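Local coordinates for leukotriene A-4 hydrolase (Saccharomyces cerevisiae, PDB 2XQ0), which cleaves di- and tripeptides as a zinc-dependent aminopeptidase and also shows low epoxide hydrolase activity, including on leukotriene A4, in vitro, at residues F498-K504 and I546-I551; W317-W321 and L371-L375; L583-M589 and Y618-C622. All coordinates share one frame; numbering follows the deposited sequence.

Interaction 1. Residues F498-K504 and I546-I551; sequences FNAIDIK and IYQDNI
Ala-500 and Tyr-547 bring their backbones within 5.2 Å, CA to CA, where the loop after helix 491-497 passes the break between helices 537-546 and 548-552, and the chains then spread apart toward Lys-504 and Asn-550. The Tyr-547 side chain fills the middle of the contact. Its CG lies opposite the carbonyl carbon about CA-CB (chi1 -63°), which sends the ring in alongside 499-503. Ile-503 lies over one face: CG2 is 4.1 Å from the Tyr-547 ring centroid and 21° off the normal, a CH-pi contact, while CD1 of Ile-503 reaches the inner end of the ring, 3.4 Å from Tyr-547 CD2. The same methyl goes on to touch Asn-550 CB and Ile-551 CG1. At the far end of the ring, Tyr-547 OH donates to Asp-502 OD2 (2.6 Å). That carboxylate oxygen also sits too near the ring in the model, so its exact place is doubtful. Asp-502 OD1 takes a weak bond from Asn-499 N at 3.3 Å, and Asp-502 N donates to Asn-499 O. Ile-546 packs against this turn, with CG2 3.3 Å from Asn-499 CA and CD1 against Phe-498 CB. Trp-481 of helix 469-484 stacks on Phe-498. The tyrosine hydroxyl is thus held by its hydrogen bond with Trp-481 NE1 and, if the carboxylate is placed correctly, ties the 499-502 turn to the helix break through Asp-502. Ala-500 N, beside Ile-546 CG2, is buried with no partner in the model, which probably costs some stability.

Interaction 2. Residues W317-W321 and L371-L375; sequences WNHFW and LVQNL
Asn-318 and Gln-373 make the central backbone bond: Gln-373 N donates to Asn-318 O at 2.9 Å. The Asn-318 side chain takes the next place along 371-375. With CG swung to the side of its own backbone N (chi1 -77°), the amide lies across the Gln-373 carbonyl and OD1 accepts from Leu-375 N at 2.8 Å, that donor tilted 24° out of the amide plane. Its ND2 donates to a water that in turn donates to Asn-374 OD1 and Leu-375 O. Another water joins Trp-321 N to Asn-318 O and Leu-371 O. Trp-321, its CG held between N and C (chi1 86°), turns one face of the indole to Leu-371, whose CG stands 4.0 Å from the centroid of the five-membered ring while CD1 presses on Trp-321 CB. The indole NE1 bonds to Thr-428 OG1, a hydroxyl shared with His-319 ND1; NE2 of that imidazole is hydrogen-bonded to Glu-16 OE2. Phe-320, between these residues, touches the bound bestatin. One asparagine thus serves two backbone N-H groups with two different oxygens, and these bonds are likely to steady the chain just before helix 321-339, which carries the zinc ligand Glu-324.

Interaction 3. Residues L583-M589 and Y618-C622; sequences LGTVGRM and YHPIC
Gly-587 and Tyr-618 face each other at 5.6 Å between CA atoms, and Met-589 and Cys-622 at 5.9 Å, so the irregular linker between helices 576-582 and 589-600 runs beside the first turn of helix 620-629. No direct bond joins the two backbones; a water does it, donating to Gly-587 O and accepting from His-619 N. Tyr-618 carries the side-chain contact. Its ring reaches back along the linker until OH donates to Leu-583 O at 2.6 Å. The hydroxyl approaches from above the carbonyl plane, 52° out of it, not along a lone pair. Leu-583 O lies in the plane of the tyrosine ring, and Val-586 O also sits at its edge, 3.3 Å from Tyr-618 CE2. The Leu-583 side chain crosses that of Tyr-618 at about a right angle, CD1 3.3 Å from Tyr-618 OH. Tyr-596 OH is a second partner of the Tyr-618 hydroxyl. With a phenylalanine at Tyr-618, the Leu-583 carbonyl and the Tyr-596 hydroxyl would probably each lose a hydrogen-bond partner. At the other end Met-589 crosses Ile-621 obliquely at the helix start: CG rests 3.6 Å from Cys-622 CB, and SD touches Ile-621 CG2 at 4.0 Å. His-619 is the N-cap of helix 620-629, its ND1 accepting from Ile-621 N in a straight bond close to the imidazole plane. Around the contact, Val-592 of helix 589-600 packs on both Leu-583 and Cys-622. Beyond it, Met-589 bears on the substrate-binding loop at Tyr-273 and makes a backbone bond with Pro-272, while His-619 and Pro-620 touch Gln-128 of strand 127-130.

Along the chain the three contacts come in series: interaction 2 closes before interaction 1 opens, and interaction 3 follows. Interaction 2 belongs to the zinc-bearing M1 peptidase domain. Segment 546-551 of interaction 1 and both segments of interaction 3 fall in the C-terminal helical region. None touches another: between centres, interactions 1 and 2 are about 44 Å apart, 1 and 3 about 30 Å, and 2 and 3 about 28 Å. Interactions 2 and 3 lie on opposite sides of the chain's centre. Interaction 2 holds Phe-320 of the bestatin pocket; interaction 3 only comes near, the Met-589 side chain about 7 Å from the inhibitor. Interaction 1 joins helix ends far from the annotated sites.

Interaction 1. Residues F498-K504 and I546-I551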
loop_
_atom_site.group_PDB
_atom_site.type_symbol
_atom_site.label_atom_id
_atom_site.label_comp_id
_atom_site.label_asym_id
_atom_site.label_seq_id
_atom_site.Cartn_x
_atom_site.Cartn_y
_atom_site.Cartn_z
ATOM N N PHE A 498 -23.514 22.499 22.759
ATOM C CA PHE A 498 -22.313 22.226 21.984
ATOM C C PHE A 498 -21.657 23.504 21.482
ATOM O O PHE A 498 -22.337 24.473 21.180
ATOM C CB PHE A 498 -22.674 21.360 20.771
ATOM C CG PHE A 498 -23.261 20.014 21.134
ATOM C CD1 PHE A 498 -22.442 18.977 21.572
ATOM C CD2 PHE A 498 -24.623 19.777 21.014
ATOM C CE1 PHE A 498 -22.980 17.731 21.897
ATOM C CE2 PHE A 498 -25.168 18.525 21.333
ATOM C CZ PHE A 498 -24.345 17.505 21.774
ATOM N N ASN A 499 -20.335 23.508 21.387
ATOM C CA ASN A 499 -19.690 24.515 20.556
ATOM C C ASN A 499 -18.294 24.158 20.032
ATOM O O ASN A 499 -17.675 23.181 20.461
ATOM C CB ASN A 499 -19.736 25.906 21.193
ATOM C CG ASN A 499 -20.316 26.954 20.247
ATOM O OD1 ASN A 499 -21.536 27.037 20.064
ATOM N ND2 ASN A 499 -19.443 27.749 19.632
ATOM N N ALA A 500 -17.824 24.961 19.086
ATOM C CA ALA A 500 -16.569 24.706 18.400
ATOM C C ALA A 500 -15.489 24.292 19.382
ATOM O O ALA A 500 -14.547 23.580 19.030
ATOM C CB ALA A 500 -16.137 25.947 17.626
ATOM N N ILE A 501 -15.640 24.740 20.620
ATOM C CA ILE A 501 -14.667 24.459 21.666
ATOM C C ILE A 501 -14.418 22.962 21.879
ATOM O O ILE A 501 -13.307 22.557 22.242
ATOM C CB ILE A 501 -15.113 25.061 23.020
ATOM C CG1 ILE A 501 -15.454 26.548 22.863
ATOM C CG2 ILE A 501 -14.038 24.849 24.071
ATOM C CD1 ILE A 501 -16.768 26.819 22.148
ATOM N N ASP A 502 -15.446 22.139 21.681
ATOM C CA ASP A 502 -15.318 20.743 22.106
ATOM C C ASP A 502 -14.459 19.889 21.178
ATOM O O ASP A 502 -14.015 18.812 21.567
ATOM C CB ASP A 502 -16.668 20.080 22.442
ATOM C CG ASP A 502 -17.748 20.393 21.438
ATOM O OD1 ASP A 502 -18.941 20.495 21.831
ATOM O OD2 ASP A 502 -17.397 20.534 20.254
ATOM N N ILE A 503 -14.192 20.381 19.972
ATOM C CA ILE A 503 -13.286 19.669 19.074
ATOM C C ILE A 503 -12.003 20.449 18.799
ATOM O O ILE A 503 -11.153 20.002 18.032
ATOM C CB ILE A 503 -13.959 19.289 17.750
ATOM C CG1 ILE A 503 -14.274 20.540 16.923
ATOM C CG2 ILE A 503 -15.220 18.461 18.020
ATOM C CD1 ILE A 503 -14.870 20.226 15.558
ATOM N N LYS A 504 -11.869 21.605 19.438
ATOM C CA LYS A 504 -10.670 22.428 19.315
ATOM C C LYS A 504 -9.381 21.630 19.510
ATOM O O LYS A 504 -8.360 21.953 18.910
ATOM C CB LYS A 504 -10.712 23.597 20.310
ATOM C CG LYS A 504 -9.370 24.307 20.498
ATOM C CD LYS A 504 -9.410 25.331 21.631
ATOM C CE LYS A 504 -10.198 26.577 21.245
ATOM N NZ LYS A 504 -10.221 27.588 22.343
ATOM N N ILE A 546 -21.866 24.209 14.011
ATOM C CA ILE A 546 -21.046 24.458 15.192
ATOM C C ILE A 546 -19.585 24.100 14.950
ATOM O O ILE A 546 -18.676 24.759 15.466
ATOM C CB ILE A 546 -21.571 23.654 16.400
ATOM C CG1 ILE A 546 -22.920 24.217 16.875
ATOM C CG2 ILE A 546 -20.551 23.661 17.536
ATOM C CD1 ILE A 546 -23.762 23.210 17.640
ATOM N N TYR A 547 -19.368 23.051 14.160
ATOM C CA TYR A 547 -18.028 22.521 13.925
ATOM C C TYR A 547 -17.492 22.903 12.547
ATOM O O TYR A 547 -16.585 22.256 12.038
ATOM C CB TYR A 547 -18.036 20.992 14.062
ATOM C CG TYR A 547 -18.406 20.495 15.448
ATOM C CD1 TYR A 547 -19.212 19.371 15.624
ATOM C CD2 TYR A 547 -17.952 21.158 16.581
ATOM C CE1 TYR A 547 -19.541 18.917 16.910
ATOM C CE2 TYR A 547 -18.276 20.718 17.851
ATOM C CZ TYR A 547 -19.069 19.601 18.019
ATOM O OH TYR A 547 -19.376 19.184 19.308
ATOM N N GLN A 548 -18.051 23.950 11.941
ATOM C CA GLN A 548 -17.738 24.253 10.537
ATOM C C GLN A 548 -16.253 24.475 10.325
ATOM O O GLN A 548 -15.682 24.011 9.339
ATOM C CB GLN A 548 -18.527 25.476 10.033
ATOM C CG GLN A 548 -18.263 26.748 10.822
ATOM C CD GLN A 548 -19.186 27.883 10.430
ATOM O OE1 GLN A 548 -19.950 28.390 11.256
ATOM N NE2 GLN A 548 -19.125 28.286 9.164
ATOM N N ASP A 549 -15.624 25.183 11.256
ATOM C CA ASP A 549 -14.224 25.559 11.087
ATOM C C ASP A 549 -13.356 24.330 10.864
ATOM O O ASP A 549 -12.686 24.198 9.837
ATOM C CB ASP A 549 -13.725 26.361 12.292
ATOM C CG ASP A 549 -14.292 27.780 12.327
ATOM O OD1 ASP A 549 -14.326 28.381 13.425
ATOM O OD2 ASP A 549 -14.703 28.293 11.258
ATOM N N ASN A 550 -13.399 23.417 11.825
ATOM C CA ASN A 550 -12.524 22.258 11.814
ATOM C C ASN A 550 -12.986 21.051 10.974
ATOM O O ASN A 550 -12.162 20.231 10.564
ATOM C CB ASN A 550 -12.183 21.862 13.249
ATOM C CG ASN A 550 -11.127 22.762 13.852
ATOM O OD1 ASN A 550 -11.039 22.919 15.068
ATOM N ND2 ASN A 550 -10.319 23.373 12.994
ATOM N N ILE A 551 -14.282 20.946 10.692
ATOM C CA ILE A 551 -14.772 19.810 9.908
ATOM C C ILE A 551 -15.160 20.204 8.494
ATOM O O ILE A 551 -14.608 19.691 7.527
ATOM C CB ILE A 551 -15.979 19.119 10.577
ATOM C CG1 ILE A 551 -15.550 18.458 11.899
ATOM C CG2 ILE A 551 -16.573 18.090 9.643
ATOM C CD1 ILE A 551 -16.566 17.492 12.471
#

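Interaction 2. Residues W317-W321 and L371-L375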
loop_
_atom_site.group_PDB
_atom_site.type_symbol
_atom_site.label_atom_id
_atom_site.label_comp_id
_atom_site.label_asym_id
_atom_site.label_seq_id
_atom_site.Cartn_x
_atom_site.Cartn_y
_atom_site.Cartn_z
ATOM N N TRP A 317 3.277 -14.556 -2.062
ATOM C CA TRP A 317 2.132 -13.782 -1.596
ATOM C C TRP A 317 1.313 -14.524 -0.528
ATOM O O TRP A 317 0.394 -13.963 0.047
ATOM C CB TRP A 317 1.294 -13.292 -2.779
ATOM C CG TRP A 317 2.189 -12.543 -3.757
ATOM C CD1 TRP A 317 2.583 -12.962 -4.995
ATOM C CD2 TRP A 317 2.864 -11.295 -3.524
ATOM N NE1 TRP A 317 3.445 -12.039 -5.559
ATOM C CE2 TRP A 317 3.634 -11.010 -4.673
ATOM C CE3 TRP A 317 2.881 -10.384 -2.458
ATOM C CZ2 TRP A 317 4.402 -9.845 -4.793
ATOM C CZ3 TRP A 317 3.652 -9.238 -2.572
ATOM C CH2 TRP A 317 4.393 -8.973 -3.726
ATOM N N ASN A 318 1.688 -15.769 -0.242
ATOM C CA ASN A 318 1.143 -16.489 0.915
ATOM C C ASN A 318 1.629 -15.941 2.236
ATOM O O ASN A 318 0.999 -16.165 3.257
ATOM C CB ASN A 318 1.543 -17.965 0.882
ATOM C CG ASN A 318 0.736 -18.776 -0.091
ATOM O OD1 ASN A 318 -0.222 -18.290 -0.690
ATOM N ND2 ASN A 318 1.087 -20.048 -0.213
ATOM N N HIS A 319 2.774 -15.266 2.216
ATOM C CA HIS A 319 3.430 -14.789 3.443
ATOM C C HIS A 319 3.543 -13.259 3.442
ATOM O O HIS A 319 4.492 -12.676 3.985
ATOM C CB HIS A 319 4.806 -15.447 3.589
ATOM C CG HIS A 319 4.742 -16.937 3.549
ATOM N ND1 HIS A 319 4.483 -17.697 4.669
ATOM C CD2 HIS A 319 4.822 -17.802 2.513
ATOM C CE1 HIS A 319 4.433 -18.972 4.326
ATOM N NE2 HIS A 319 4.632 -19.063 3.022
ATOM N N PHE A 320 2.562 -12.633 2.802
ATOM C CA PHE A 320 2.488 -11.183 2.647
ATOM C C PHE A 320 2.506 -10.465 3.999
ATOM O O PHE A 320 2.946 -9.316 4.088
ATOM C CB PHE A 320 1.212 -10.843 1.875
ATOM C CG PHE A 320 1.086 -9.393 1.492
ATOM C CD1 PHE A 320 2.140 -8.729 0.879
ATOM C CD2 PHE A 320 -0.119 -8.714 1.683
ATOM C CE1 PHE A 320 2.017 -7.391 0.497
ATOM C CE2 PHE A 320 -0.250 -7.382 1.308
ATOM C CZ PHE A 320 0.831 -6.723 0.712
ATOM N N TRP A 321 2.033 -11.133 5.052
ATOM C CA TRP A 321 2.038 -10.526 6.386
ATOM C C TRP A 321 3.447 -10.108 6.851
ATOM O O TRP A 321 3.595 -9.137 7.605
ATOM C CB TRP A 321 1.360 -11.435 7.426
ATOM C CG TRP A 321 2.262 -12.462 8.045
ATOM C CD1 TRP A 321 2.508 -13.723 7.581
ATOM C CD2 TRP A 321 3.018 -12.322 9.251
ATOM N NE1 TRP A 321 3.377 -14.378 8.429
ATOM C CE2 TRP A 321 3.711 -13.536 9.456
ATOM C CE3 TRP A 321 3.181 -11.285 10.181
ATOM C CZ2 TRP A 321 4.554 -13.742 10.560
ATOM C CZ3 TRP A 321 4.021 -11.489 11.271
ATOM C CH2 TRP A 321 4.694 -12.714 11.451
ATOM N N LEU A 371 -3.992 -15.475 8.745
ATOM C CA LEU A 371 -2.807 -14.641 8.582
ATOM C C LEU A 371 -1.915 -15.128 7.437
ATOM O O LEU A 371 -1.512 -14.339 6.606
ATOM C CB LEU A 371 -2.013 -14.555 9.879
ATOM C CG LEU A 371 -0.830 -13.588 9.853
ATOM C CD1 LEU A 371 -1.298 -12.204 9.449
ATOM C CD2 LEU A 371 -0.161 -13.547 11.224
ATOM N N VAL A 372 -1.612 -16.428 7.413
ATOM C CA VAL A 372 -0.857 -17.038 6.322
ATOM C C VAL A 372 -1.875 -17.502 5.308
ATOM O O VAL A 372 -2.882 -18.116 5.674
ATOM C CB VAL A 372 -0.059 -18.268 6.817
ATOM C CG1 VAL A 372 0.506 -19.066 5.643
ATOM C CG2 VAL A 372 1.052 -17.833 7.787
ATOM N N GLN A 373 -1.616 -17.214 4.037
ATOM C CA GLN A 373 -2.561 -17.530 2.974
ATOM C C GLN A 373 -2.133 -18.759 2.180
ATOM O O GLN A 373 -0.991 -19.217 2.291
ATOM C CB GLN A 373 -2.726 -16.309 2.053
ATOM C CG GLN A 373 -3.558 -15.223 2.672
ATOM C CD GLN A 373 -5.005 -15.640 2.835
ATOM O OE1 GLN A 373 -5.526 -15.752 3.952
ATOM N NE2 GLN A 373 -5.659 -15.880 1.720
ATOM N N ASN A 374 -3.053 -19.292 1.385
ATOM C CA ASN A 374 -2.805 -20.510 0.615
ATOM C C ASN A 374 -3.323 -20.275 -0.783
ATOM O O ASN A 374 -4.396 -20.742 -1.145
ATOM C CB ASN A 374 -3.503 -21.716 1.270
ATOM C CG ASN A 374 -3.311 -23.031 0.488
ATOM O OD1 ASN A 374 -2.406 -23.175 -0.333
ATOM N ND2 ASN A 374 -4.168 -24.004 0.774
ATOM N N LEU A 375 -2.570 -19.506 -1.555
ATOM C CA LEU A 375 -2.970 -19.175 -2.900
ATOM C C LEU A 375 -2.546 -20.355 -3.758
ATOM O O LEU A 375 -1.534 -20.998 -3.499
ATOM C CB LEU A 375 -2.259 -17.909 -3.384
ATOM C CG LEU A 375 -2.471 -16.578 -2.656
ATOM C CD1 LEU A 375 -1.693 -15.477 -3.354
ATOM C CD2 LEU A 375 -3.942 -16.203 -2.586
HETATM O O HOH W 1 0.397 -13.467 4.889
HETATM O O HOH W 2 -0.068 -21.993 -1.669
#

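Interaction 3. Residues L583-M589 and Y618-C622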
loop_
_atom_site.group_PDB
_atom_site.type_symbol
_atom_site.label_atom_id
_atom_site.label_comp_id
_atom_site.label_asym_id
_atom_site.label_seq_id
_atom_site.Cartn_x
_atom_site.Cartn_y
_atom_site.Cartn_z
ATOM N N LEU A 583 -15.906 13.878 -5.640
ATOM C CA LEU A 583 -15.502 12.567 -6.117
ATOM C C LEU A 583 -14.841 12.687 -7.494
ATOM O O LEU A 583 -14.122 11.792 -7.948
ATOM C CB LEU A 583 -16.730 11.662 -6.177
ATOM C CG LEU A 583 -16.542 10.216 -5.739
ATOM C CD1 LEU A 583 -15.379 9.596 -6.488
ATOM C CD2 LEU A 583 -16.311 10.157 -4.264
ATOM N N GLY A 584 -15.083 13.808 -8.160
ATOM C CA GLY A 584 -14.465 14.059 -9.445
ATOM C C GLY A 584 -13.112 14.716 -9.277
ATOM O O GLY A 584 -12.432 15.025 -10.261
ATOM N N THR A 585 -12.720 14.925 -8.022
ATOM C CA THR A 585 -11.464 15.607 -7.720
ATOM C C THR A 585 -10.411 14.667 -7.116
ATOM O O THR A 585 -9.225 14.993 -7.111
ATOM C CB THR A 585 -11.687 16.836 -6.787
ATOM O OG1 THR A 585 -11.857 16.401 -5.436
ATOM C CG2 THR A 585 -12.921 17.637 -7.226
ATOM N N VAL A 586 -10.842 13.508 -6.617
ATOM C CA VAL A 586 -9.923 12.522 -6.039
ATOM C C VAL A 586 -9.981 11.167 -6.753
ATOM O O VAL A 586 -10.993 10.818 -7.351
ATOM C CB VAL A 586 -10.154 12.316 -4.508
ATOM C CG1 VAL A 586 -9.870 13.604 -3.737
ATOM C CG2 VAL A 586 -11.570 11.824 -4.229
ATOM N N GLY A 587 -8.887 10.411 -6.678
ATOM C CA GLY A 587 -8.797 9.105 -7.316
ATOM C C GLY A 587 -8.370 7.990 -6.367
ATOM O O GLY A 587 -8.393 6.810 -6.721
ATOM N N ARG A 588 -7.971 8.361 -5.156
ATOM C CA ARG A 588 -7.554 7.373 -4.162
ATOM C C ARG A 588 -8.692 6.399 -3.851
ATOM O O ARG A 588 -9.761 6.815 -3.420
ATOM C CB ARG A 588 -7.093 8.069 -2.879
ATOM C CG ARG A 588 -6.486 7.123 -1.854
ATOM C CD ARG A 588 -5.823 7.890 -0.721
ATOM N NE ARG A 588 -5.270 6.989 0.282
ATOM C CZ ARG A 588 -4.784 7.379 1.453
ATOM N NH1 ARG A 588 -4.764 8.664 1.774
ATOM N NH2 ARG A 588 -4.310 6.480 2.303
ATOM N N MET A 589 -8.456 5.104 -4.065
ATOM C CA MET A 589 -9.524 4.110 -3.925
ATOM C C MET A 589 -10.250 4.216 -2.597
ATOM O O MET A 589 -11.483 4.167 -2.543
ATOM C CB MET A 589 -8.996 2.686 -4.134
ATOM C CG MET A 589 -8.933 2.276 -5.596
ATOM S SD MET A 589 -8.424 0.566 -5.869
ATOM C CE MET A 589 -6.724 0.597 -5.301
ATOM N N TYR A 618 -10.225 8.031 -13.609
ATOM C CA TYR A 618 -9.698 7.201 -12.530
ATOM C C TYR A 618 -8.678 6.174 -13.040
ATOM O O TYR A 618 -8.673 5.846 -14.223
ATOM C CB TYR A 618 -10.854 6.506 -11.795
ATOM C CG TYR A 618 -11.908 7.455 -11.244
ATOM C CD1 TYR A 618 -13.246 7.329 -11.600
ATOM C CD2 TYR A 618 -11.561 8.478 -10.366
ATOM C CE1 TYR A 618 -14.211 8.193 -11.089
ATOM C CE2 TYR A 618 -12.515 9.346 -9.853
ATOM C CZ TYR A 618 -13.837 9.201 -10.217
ATOM O OH TYR A 618 -14.784 10.064 -9.708
ATOM N N HIS A 619 -7.811 5.678 -12.153
ATOM C CA HIS A 619 -6.868 4.613 -12.514
ATOM C C HIS A 619 -7.666 3.407 -12.971
ATOM O O HIS A 619 -8.777 3.184 -12.481
ATOM C CB HIS A 619 -5.975 4.220 -11.320
ATOM C CG HIS A 619 -4.802 3.355 -11.695
ATOM N ND1 HIS A 619 -4.913 1.999 -11.912
ATOM C CD2 HIS A 619 -3.501 3.662 -11.902
ATOM C CE1 HIS A 619 -3.731 1.506 -12.238
ATOM N NE2 HIS A 619 -2.856 2.495 -12.242
ATOM N N PRO A 620 -7.115 2.626 -13.914
ATOM C CA PRO A 620 -7.804 1.420 -14.392
ATOM C C PRO A 620 -8.375 0.544 -13.274
ATOM O O PRO A 620 -9.503 0.051 -13.401
ATOM C CB PRO A 620 -6.695 0.660 -15.113
ATOM C CG PRO A 620 -5.819 1.719 -15.641
ATOM C CD PRO A 620 -5.838 2.840 -14.621
ATOM N N ILE A 621 -7.603 0.353 -12.204
ATOM C CA ILE A 621 -8.021 -0.478 -11.080
ATOM C C ILE A 621 -9.236 0.107 -10.392
ATOM O O ILE A 621 -10.250 -0.565 -10.209
ATOM C CB ILE A 621 -6.910 -0.592 -10.023
ATOM C CG1 ILE A 621 -5.551 -0.858 -10.678
ATOM C CG2 ILE A 621 -7.266 -1.680 -9.031
ATOM C CD1 ILE A 621 -5.357 -2.267 -11.165
ATOM N N CYS A 622 -9.120 1.369 -9.999
ATOM C CA CYS A 622 -10.226 2.073 -9.366
ATOM C C CYS A 622 -11.474 2.134 -10.263
ATOM O O CYS A 622 -12.594 2.018 -9.766
ATOM C CB CYS A 622 -9.782 3.468 -8.939
ATOM S SG CYS A 622 -11.085 4.458 -8.224
HETATM O O HOH W 3 -7.971 6.372 -9.580
#